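Local coordinates for Exo-alpha-sialidase (Clostridium perfringens, PDB 2V72) that binds galactose as the family 32 carbohydrate-binding module of a large sialidase toxin, probably helping to hold the enzyme on host glycans, at the beta-D-galactopyranose site and the calcium ion site. Numbering follows the deposited sequence.

Site 1: the beta-D-galactopyranose site. Residues 42, 45, 73, 78, 133. With GAL (beta-D-galactopyranose), chain B.
Trp45 lays its indole along one side of the beta-D-galactopyranose, the aromatic platform of this family 32 carbohydrate-binding module, whose fold is the F5/8 type C (discoidin-like) beta-sandwich. The sugar turns its C3-C4-C5 side to the ring: C4 sits squarely over the pyrrole ring, 3.4 Å from its centroid and so off-centre on the indole as a whole, while C3 sits over the six-membered ring, both as CH-pi contacts. The indole reaches this position with CG anti to the carbonyl carbon (chi1 -65°). CB packs against the exocyclic C6, and the backbone carbonyl of the same residue accepts a long hydrogen bond from the O6 hydroxyl, 3.2 Å from galactose O6 to Trp45 O, with the donor above the carbonyl plane.

Arg73 reaches the O3 edge of the sugar end-on, on the side away from the indole. Its chain bends at chi3 (-61°), and Arg73 NH1 and NH2 both donate hydrogen bonds to the galactose O3, at 2.8 and 2.9 Å, with O3 close to the guanidinium plane. The reach of NH2 to O2 is weak. NH1 also donates to the backbone carbonyl of Asn78, 3.0 Å from Arg73 NH1 to Asn78 O, in the carbonyl plane on a lone pair, a second-shell bond that fixes the rotation of the guanidinium.

O4, whose axial position distinguishes galactose from glucose, points into the pocket and meets His42 tip-on in a hydrogen bond of undecided direction, 2.7 Å from His42 NE2 to galactose O4. CG of His42 is anti to the backbone N (chi1 -166°), and one imidazole face carries NE1 of Trp45 near its rim; Arg73 NH1 and Asn78 CB lie at its edge. Asn78 brings CB to 3.3 Å from galactose O4, walling in this hydroxyl. Beside the exocyclic arm, Phe133 touches galactose C6 with CZ, the tip of its ring, at 3.9 Å.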
loop_
_atom_site.group_PDB
_atom_site.type_symbol
_atom_site.label_atom_id
_atom_site.label_comp_id
_atom_site.label_asym_id
_atom_site.label_seq_id
_atom_site.Cartn_x
_atom_site.Cartn_y
_atom_site.Cartn_z
ATOM N N HIS A 42 -2.087 4.182 -8.925
ATOM C CA HIS A 42 -2.023 5.631 -8.881
ATOM C C HIS A 42 -3.464 6.121 -8.904
ATOM O O HIS A 42 -4.302 5.570 -9.634
ATOM C CB HIS A 42 -1.240 6.130 -10.101
ATOM C CG HIS A 42 -0.804 7.564 -10.031
ATOM N ND1 HIS A 42 -1.685 8.609 -9.882
ATOM C CD2 HIS A 42 0.423 8.125 -10.164
ATOM C CE1 HIS A 42 -1.021 9.752 -9.895
ATOM N NE2 HIS A 42 0.261 9.485 -10.066
ATOM N N TRP A 45 -5.404 10.681 -12.521
ATOM C CA TRP A 45 -4.501 11.752 -12.929
ATOM C C TRP A 45 -5.139 13.140 -12.979
ATOM O O TRP A 45 -4.448 14.137 -12.778
ATOM C CB TRP A 45 -3.911 11.420 -14.292
ATOM C CG TRP A 45 -3.022 10.194 -14.343
ATOM C CD1 TRP A 45 -2.780 9.282 -13.338
ATOM C CD2 TRP A 45 -2.282 9.737 -15.481
ATOM N NE1 TRP A 45 -1.934 8.294 -13.792
ATOM C CE2 TRP A 45 -1.614 8.549 -15.100
ATOM C CE3 TRP A 45 -2.118 10.218 -16.784
ATOM C CZ2 TRP A 45 -0.783 7.840 -15.983
ATOM C CZ3 TRP A 45 -1.295 9.511 -17.659
ATOM C CH2 TRP A 45 -0.638 8.334 -17.256
ATOM N N ARG A 73 7.003 4.738 -6.943
ATOM C CA ARG A 73 7.244 4.743 -8.380
ATOM C C ARG A 73 8.731 4.859 -8.715
ATOM O O ARG A 73 9.460 5.669 -8.147
ATOM C CB ARG A 73 6.444 5.853 -9.061
ATOM C CG ARG A 73 6.749 7.263 -8.584
ATOM C CD ARG A 73 5.747 8.251 -9.148
ATOM N NE ARG A 73 5.768 8.279 -10.606
ATOM C CZ ARG A 73 4.759 8.683 -11.374
ATOM N NH1 ARG A 73 3.612 9.094 -10.837
ATOM N NH2 ARG A 73 4.895 8.662 -12.688
ATOM N N ASN A 78 5.125 12.177 -8.639
ATOM C CA ASN A 78 3.692 12.303 -8.367
ATOM C C ASN A 78 3.145 11.135 -7.563
ATOM O O ASN A 78 3.267 9.973 -7.968
ATOM C CB ASN A 78 2.891 12.455 -9.668
ATOM C CG ASN A 78 2.713 13.902 -10.083
ATOM O OD1 ASN A 78 2.677 14.805 -9.248
ATOM N ND2 ASN A 78 2.578 14.125 -11.380
ATOM N N PHE A 133 -1.595 13.430 -5.216
ATOM C CA PHE A 133 -1.859 12.060 -5.664
ATOM C C PHE A 133 -1.310 11.026 -4.683
ATOM O O PHE A 133 -0.627 11.366 -3.718
ATOM C CB PHE A 133 -1.231 11.806 -7.043
ATOM C CG PHE A 133 -1.637 12.800 -8.093
ATOM C CD1 PHE A 133 -0.762 13.805 -8.487
ATOM C CD2 PHE A 133 -2.898 12.734 -8.682
ATOM C CE1 PHE A 133 -1.135 14.734 -9.459
ATOM C CE2 PHE A 133 -3.284 13.654 -9.650
ATOM C CZ PHE A 133 -2.400 14.656 -10.041
HETATM C C1 GAL B . 2.204 12.246 -15.210
HETATM C C2 GAL B . 2.748 10.986 -14.541
HETATM C C3 GAL B . 1.608 10.066 -14.092
HETATM C C4 GAL B . 0.515 10.824 -13.334
HETATM C C5 GAL B . 0.104 12.093 -14.068
HETATM C C6 GAL B . -0.879 12.902 -13.226
HETATM O O1 GAL B . 3.271 13.136 -15.416
HETATM O O2 GAL B . 3.629 10.313 -15.417
HETATM O O3 GAL B . 2.125 9.066 -13.246
HETATM O O4 GAL B . 0.975 11.174 -12.047
HETATM O O5 GAL B . 1.250 12.880 -14.372
HETATM O O6 GAL B . -1.520 13.864 -14.037
#

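Site 2: the calcium ion site. Residues 13, 31-40, 137-138. With CA (calcium ion), chain C.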
loop_
_atom_site.group_PDB
_atom_site.type_symbol
_atom_site.label_atom_id
_atom_site.label_comp_id
_atom_site.label_asym_id
_atom_site.label_seq_id
_atom_site.Cartn_x
_atom_site.Cartn_y
_atom_site.Cartn_z
ATOM N N GLN A 13 2.244 -12.623 -3.793
ATOM C CA GLN A 13 1.349 -11.580 -4.271
ATOM C C GLN A 13 0.219 -12.160 -5.118
ATOM O O GLN A 13 -0.849 -11.555 -5.228
ATOM C CB GLN A 13 2.130 -10.536 -5.079
ATOM C CG GLN A 13 3.019 -9.617 -4.242
ATOM C CD GLN A 13 3.733 -8.564 -5.077
ATOM O OE1 GLN A 13 4.283 -8.866 -6.128
ATOM N NE2 GLN A 13 3.730 -7.324 -4.604
ATOM N N SER A 31 -1.993 -3.380 -10.061
ATOM C CA SER A 31 -0.645 -3.100 -10.505
ATOM C C SER A 31 0.301 -2.826 -9.345
ATOM O O SER A 31 1.506 -2.755 -9.543
ATOM C CB SER A 31 -0.649 -1.941 -11.498
ATOM O OG SER A 31 -1.090 -2.400 -12.760
ATOM N N ALA A 32 -0.247 -2.680 -8.139
ATOM C CA ALA A 32 0.554 -2.536 -6.924
ATOM C C ALA A 32 1.099 -3.878 -6.436
ATOM O O ALA A 32 2.040 -3.915 -5.641
ATOM C CB ALA A 32 -0.257 -1.865 -5.830
ATOM N N ILE A 33 0.525 -4.975 -6.935
ATOM C CA ILE A 33 0.857 -6.323 -6.458
ATOM C C ILE A 33 1.185 -7.319 -7.579
ATOM O O ILE A 33 0.870 -8.506 -7.477
ATOM C CB ILE A 33 -0.269 -6.896 -5.530
ATOM C CG1 ILE A 33 -1.651 -6.825 -6.210
ATOM C CG2 ILE A 33 -0.286 -6.150 -4.188
ATOM C CD1 ILE A 33 -2.702 -7.753 -5.608
ATOM N N ASP A 34 1.838 -6.842 -8.635
ATOM C CA ASP A 34 2.127 -7.684 -9.807
ATOM C C ASP A 34 3.606 -8.041 -9.959
ATOM O O ASP A 34 4.013 -8.615 -10.970
ATOM C CB ASP A 34 1.588 -7.038 -11.099
ATOM C CG ASP A 34 2.250 -5.697 -11.423
ATOM O OD1 ASP A 34 2.970 -5.127 -10.569
ATOM O OD2 ASP A 34 2.034 -5.195 -12.553
ATOM N N GLY A 35 4.407 -7.679 -8.961
ATOM C CA GLY A 35 5.828 -8.030 -8.943
ATOM C C GLY A 35 6.683 -7.263 -9.930
ATOM O O GLY A 35 7.831 -7.635 -10.172
ATOM N N ASN A 36 6.121 -6.191 -10.483
ATOM C CA ASN A 36 6.781 -5.367 -11.491
ATOM C C ASN A 36 6.885 -3.922 -11.016
ATOM O O ASN A 36 5.871 -3.267 -10.792
ATOM C CB ASN A 36 6.003 -5.436 -12.818
ATOM C CG ASN A 36 6.761 -4.812 -13.989
ATOM O OD1 ASN A 36 7.340 -3.734 -13.876
ATOM N ND2 ASN A 36 6.745 -5.492 -15.123
ATOM N N ILE A 37 8.107 -3.419 -10.874
ATOM C CA ILE A 37 8.328 -2.062 -10.365
ATOM C C ILE A 37 8.061 -0.955 -11.409
ATOM O O ILE A 37 8.088 0.243 -11.086
ATOM C CB ILE A 37 9.734 -1.916 -9.710
ATOM C CG1 ILE A 37 10.851 -2.157 -10.734
ATOM C CG2 ILE A 37 9.860 -2.867 -8.502
ATOM C CD1 ILE A 37 12.271 -2.314 -10.128
ATOM N N ASN A 38 7.802 -1.365 -12.651
ATOM C CA ASN A 38 7.445 -0.431 -13.726
ATOM C C ASN A 38 5.944 -0.120 -13.811
ATOM O O ASN A 38 5.550 0.838 -14.471
ATOM C CB ASN A 38 7.958 -0.938 -15.081
ATOM C CG ASN A 38 9.477 -1.014 -15.142
ATOM O OD1 ASN A 38 10.187 -0.191 -14.558
ATOM N ND2 ASN A 38 9.982 -2.011 -15.857
ATOM N N THR A 39 5.118 -0.929 -13.148
ATOM C CA THR A 39 3.672 -0.689 -13.081
ATOM C C THR A 39 3.299 -0.249 -11.669
ATOM O O THR A 39 3.773 -0.839 -10.686
ATOM C CB THR A 39 2.865 -1.958 -13.384
ATOM O OG1 THR A 39 3.194 -2.954 -12.410
ATOM C CG2 THR A 39 3.166 -2.496 -14.781
ATOM N N MET A 40 2.424 0.751 -11.571
ATOM C CA MET A 40 1.986 1.271 -10.274
ATOM C C MET A 40 0.471 1.374 -10.122
ATOM O O MET A 40 -0.258 1.438 -11.121
ATOM C CB MET A 40 2.590 2.654 -10.044
ATOM C CG MET A 40 2.079 3.727 -10.985
ATOM S SD MET A 40 2.996 5.252 -10.771
ATOM C CE MET A 40 4.343 4.966 -11.925
ATOM N N ALA A 137 4.088 1.465 -6.557
ATOM C CA ALA A 137 4.462 0.582 -7.660
ATOM C C ALA A 137 4.458 -0.883 -7.233
ATOM O O ALA A 137 4.076 -1.754 -8.017
ATOM C CB ALA A 137 5.822 0.993 -8.259
ATOM N N GLU A 138 4.874 -1.148 -5.995
ATOM C CA GLU A 138 4.851 -2.503 -5.429
ATOM C C GLU A 138 4.556 -2.512 -3.927
ATOM O O GLU A 138 5.014 -1.643 -3.185
ATOM C CB GLU A 138 6.165 -3.247 -5.691
ATOM C CG GLU A 138 6.285 -3.897 -7.052
ATOM C CD GLU A 138 5.202 -4.910 -7.315
ATOM O OE1 GLU A 138 5.134 -5.933 -6.595
ATOM O OE2 GLU A 138 4.419 -4.685 -8.256
HETATM CA CA CA C . 3.765 -3.059 -9.910
#
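Seven protein oxygens form a pentagonal bipyramid around the calcium ion, a count that unseen waters could raise. The backbone carbonyls of Ser31 and Asn36 are axial, about 167° apart at the ion; Asp34 OD1, Glu138 OE2, Ala137 O and Thr39 O and OG1 form the equator. The four carbonyls gather the 31-39 loop and tie it to the chain just before strand 138-142. Asp34 binds through one carboxylate oxygen, OD1, at 2.3 Å from CA; its chi1 of 63° puts CG in the crowded position between the backbone N and the carbonyl carbon. Glu138 is likewise monodentate, with OE2 at 2.4 Å from CA, its chain bent at chi2 (-59°) to turn the carboxylate back toward the ion. Thr39 chelates with two atoms: besides its carbonyl, the hydroxyl OG1 binds at 2.6 Å from CA.

In the second shell, the oxygens turned away from the metal are used to fix the ligands. The Thr39 hydroxyl donates to Asp34 OD2 on its syn lone pair, 2.5 Å from OG1 to OD2, and the calcium probably polarises this hydroxyl. Within the loop, Asn38 N donates to the side-chain carbonyl of Asn36, 2.7 Å from N to OD1, closing a tight turn beside the coordinating Asn36 carbonyl. Gln13, from the 3-10 helix 13-15, steadies the glutamate: Gln13 NE2 donates a hydrogen bond to Glu138 OE1, 2.8 Å, with OE1 in the amide plane and the nitrogen above the carboxylate plane.

About 13 Å separates the C-alpha centres of site 1 and site 2, and the two share no residue. They are nonetheless joined along the chain: the calcium loop runs through Met40 straight into strand 41-42, which contributes His42 to site 1, with Trp45 in the loop that follows. At the other end, Phe133 precedes strand 135-136, which leads to Ala137 and Glu138 of site 2. The calcium touches no part of the sugar, so its role is probably structural, steadying the segments that carry His42, Trp45 and Phe133. A single chain supplies both sites in the deposited assembly.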